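Local coordinates for protein Asp (Solanum tuberosum, PDB 3RFI) that is the saposin-like domain (plant-specific insert) of a potato aspartic protease and, like other saposin-like proteins, probably interacts with membranes, at residues Met9-Ile14 with Gln102-Ile107. Residues are numbered along the deposited sequence; the frame is centred on the assembly and turned at random.
Sequences MECKTI and QLCEKI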
loop_
_atom_site.group_PDB
_atom_site.type_symbol
_atom_site.label_atom_id
_atom_site.label_comp_id
_atom_site.label_asym_id
_atom_site.label_seq_id
_atom_site.Cartn_x
_atom_site.Cartn_y
_atom_site.Cartn_z
ATOM N N MET A 9 12.829 2.592 -18.241
ATOM C CA MET A 9 12.122 1.468 -18.851
ATOM C C MET A 9 11.749 0.402 -17.847
ATOM O O MET A 9 10.612 -0.112 -17.863
ATOM C CB MET A 9 12.985 0.797 -19.940
ATOM C CG MET A 9 12.991 1.461 -21.271
ATOM S SD MET A 9 14.127 0.590 -22.411
ATOM C CE MET A 9 14.945 1.946 -23.288
ATOM N N GLU A 10 12.712 0.041 -16.999
ATOM C CA GLU A 10 12.493 -0.945 -15.945
ATOM C C GLU A 10 11.436 -0.481 -14.931
ATOM O O GLU A 10 10.625 -1.275 -14.470
ATOM C CB GLU A 10 13.820 -1.263 -15.212
ATOM C CG GLU A 10 14.742 -2.130 -16.025
ATOM C CD GLU A 10 14.221 -3.539 -16.164
ATOM O OE1 GLU A 10 13.491 -3.790 -17.132
ATOM O OE2 GLU A 10 14.539 -4.385 -15.313
ATOM N N CYS A 11 11.471 0.804 -14.587
ATOM C CA CYS A 11 10.436 1.404 -13.770
ATOM C C CYS A 11 9.071 1.268 -14.437
ATOM O O CYS A 11 8.126 0.835 -13.811
ATOM C CB CYS A 11 10.728 2.909 -13.573
ATOM S SG CYS A 11 9.626 3.649 -12.328
ATOM N N LYS A 12 8.994 1.644 -15.711
ATOM C CA LYS A 12 7.735 1.511 -16.449
ATOM C C LYS A 12 7.243 0.100 -16.592
ATOM O O LYS A 12 6.033 -0.131 -16.530
ATOM C CB LYS A 12 7.775 2.217 -17.792
ATOM C CG LYS A 12 7.674 3.734 -17.625
ATOM C CD LYS A 12 7.718 4.403 -18.994
ATOM C CE LYS A 12 8.246 5.820 -18.913
ATOM N NZ LYS A 12 8.772 6.306 -20.243
ATOM N N THR A 13 8.170 -0.835 -16.726
ATOM C CA THR A 13 7.819 -2.245 -16.784
ATOM C C THR A 13 7.218 -2.677 -15.471
ATOM O O THR A 13 6.181 -3.345 -15.444
ATOM C CB THR A 13 9.024 -3.093 -17.133
ATOM O OG1 THR A 13 9.421 -2.718 -18.461
ATOM C CG2 THR A 13 8.667 -4.604 -17.137
ATOM N N ILE A 14 7.847 -2.252 -14.370
ATOM C CA ILE A 14 7.276 -2.529 -13.088
ATOM C C ILE A 14 5.817 -2.046 -13.056
ATOM O O ILE A 14 4.918 -2.794 -12.676
ATOM C CB ILE A 14 8.072 -1.841 -11.929
ATOM C CG1 ILE A 14 9.415 -2.542 -11.676
ATOM C CG2 ILE A 14 7.198 -1.708 -10.667
ATOM C CD1 ILE A 14 9.334 -4.013 -11.164
ATOM N N GLN A 102 4.351 8.474 -13.414
ATOM C CA GLN A 102 4.834 9.808 -13.731
ATOM C C GLN A 102 6.278 9.969 -13.215
ATOM O O GLN A 102 7.068 10.639 -13.830
ATOM C CB GLN A 102 3.931 10.888 -13.116
ATOM C CG GLN A 102 2.516 10.945 -13.735
ATOM C CD GLN A 102 2.423 11.618 -15.112
ATOM O OE1 GLN A 102 3.325 11.509 -15.962
ATOM N NE2 GLN A 102 1.285 12.324 -15.348
ATOM N N LEU A 103 6.599 9.372 -12.070
ATOM C CA LEU A 103 7.977 9.369 -11.545
ATOM C C LEU A 103 8.949 8.518 -12.381
ATOM O O LEU A 103 10.086 8.945 -12.608
ATOM C CB LEU A 103 7.997 8.962 -10.063
ATOM C CG LEU A 103 7.510 10.096 -9.177
ATOM C CD1 LEU A 103 7.014 9.495 -7.843
ATOM C CD2 LEU A 103 8.634 11.133 -8.923
ATOM N N CYS A 104 8.506 7.349 -12.873
ATOM C CA CYS A 104 9.328 6.569 -13.796
ATOM C C CYS A 104 9.779 7.462 -14.935
ATOM O O CYS A 104 10.935 7.371 -15.369
ATOM C CB CYS A 104 8.541 5.434 -14.460
ATOM S SG CYS A 104 7.979 4.252 -13.304
ATOM N N GLU A 105 8.853 8.280 -15.442
ATOM C CA GLU A 105 9.112 9.152 -16.602
ATOM C C GLU A 105 10.087 10.267 -16.276
ATOM O O GLU A 105 10.603 10.911 -17.170
ATOM C CB GLU A 105 7.808 9.743 -17.150
ATOM C CG GLU A 105 6.876 8.651 -17.677
ATOM C CD GLU A 105 5.487 9.143 -18.054
ATOM O OE1 GLU A 105 4.692 8.314 -18.575
ATOM O OE2 GLU A 105 5.189 10.357 -17.848
ATOM N N LYS A 106 10.349 10.478 -14.991
ATOM C CA LYS A 106 11.315 11.460 -14.548
ATOM C C LYS A 106 12.724 10.898 -14.314
ATOM O O LYS A 106 13.636 11.638 -13.927
ATOM C CB LYS A 106 10.759 12.199 -13.331
ATOM C CG LYS A 106 9.605 13.116 -13.736
ATOM C CD LYS A 106 9.094 13.908 -12.565
ATOM C CE LYS A 106 8.110 14.953 -13.058
ATOM N NZ LYS A 106 6.824 14.259 -13.456
ATOM N N ILE A 107 12.871 9.580 -14.489
ATOM C CA ILE A 107 14.152 8.924 -14.341
ATOM C C ILE A 107 14.970 9.196 -15.607
ATOM O O ILE A 107 14.545 8.840 -16.690
ATOM C CB ILE A 107 14.005 7.378 -14.135
ATOM C CG1 ILE A 107 13.181 7.090 -12.876
ATOM C CG2 ILE A 107 15.430 6.705 -13.993
ATOM C CD1 ILE A 107 12.780 5.627 -12.761
#
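Cys11 and Cys104 are joined by a disulfide, SG to SG 2.0 Å, that ties helix 6-29 to the C-terminal end of helix 90-104; the CA atoms of Cys11 and Cys104 lie 5.3 Å apart. With SG of Cys11 anti to its backbone N (chi1 -170°) and SG of Cys104 anti to its carbonyl carbon, both sulfurs reach into the gap between the segments. The C-S-S-C torsion of -61°, well below the roughly 90° usual for disulfides, sets Cys11 CB only 3.5 Å from Cys104 CB, a closeness that follows from the covalent link. On one flank, the Ile107 CD1 methyl rests against the bridge, 3.5 Å from Cys11 CB. A type I beta turn from Cys104 to Ile107, closed by the Ile107 N to Cys104 O hydrogen bond, brings this isoleucine back to helix 6-29, where it also touches Val7 and Ser8. Cys104 O accepts a further hydrogen bond from Ser8 OG.

Lys12 runs past Cys104. Its CB leaves the helix alongside the facing segment rather than straight at it; CG then meets Cys104 CB at 3.7 Å. The chain continues extended, and CE reaches Glu105 CG at 3.4 Å, the two side chains crossing at about a right angle. At the tip, NZ lies 4.0 Å from that same CG but 4.8 Å from Glu105 OE1, so methylenes meet while the opposite charges form no direct salt bridge.

Any attraction between Lys12 and Glu105 is probably modest at this exposed surface. The disulfide, one of three in this saposin-like domain, is the covalent tie between the first turns of helix 6-29 and the end of helix 90-104, with apolar contacts and the Ser8 hydrogen bond beside it.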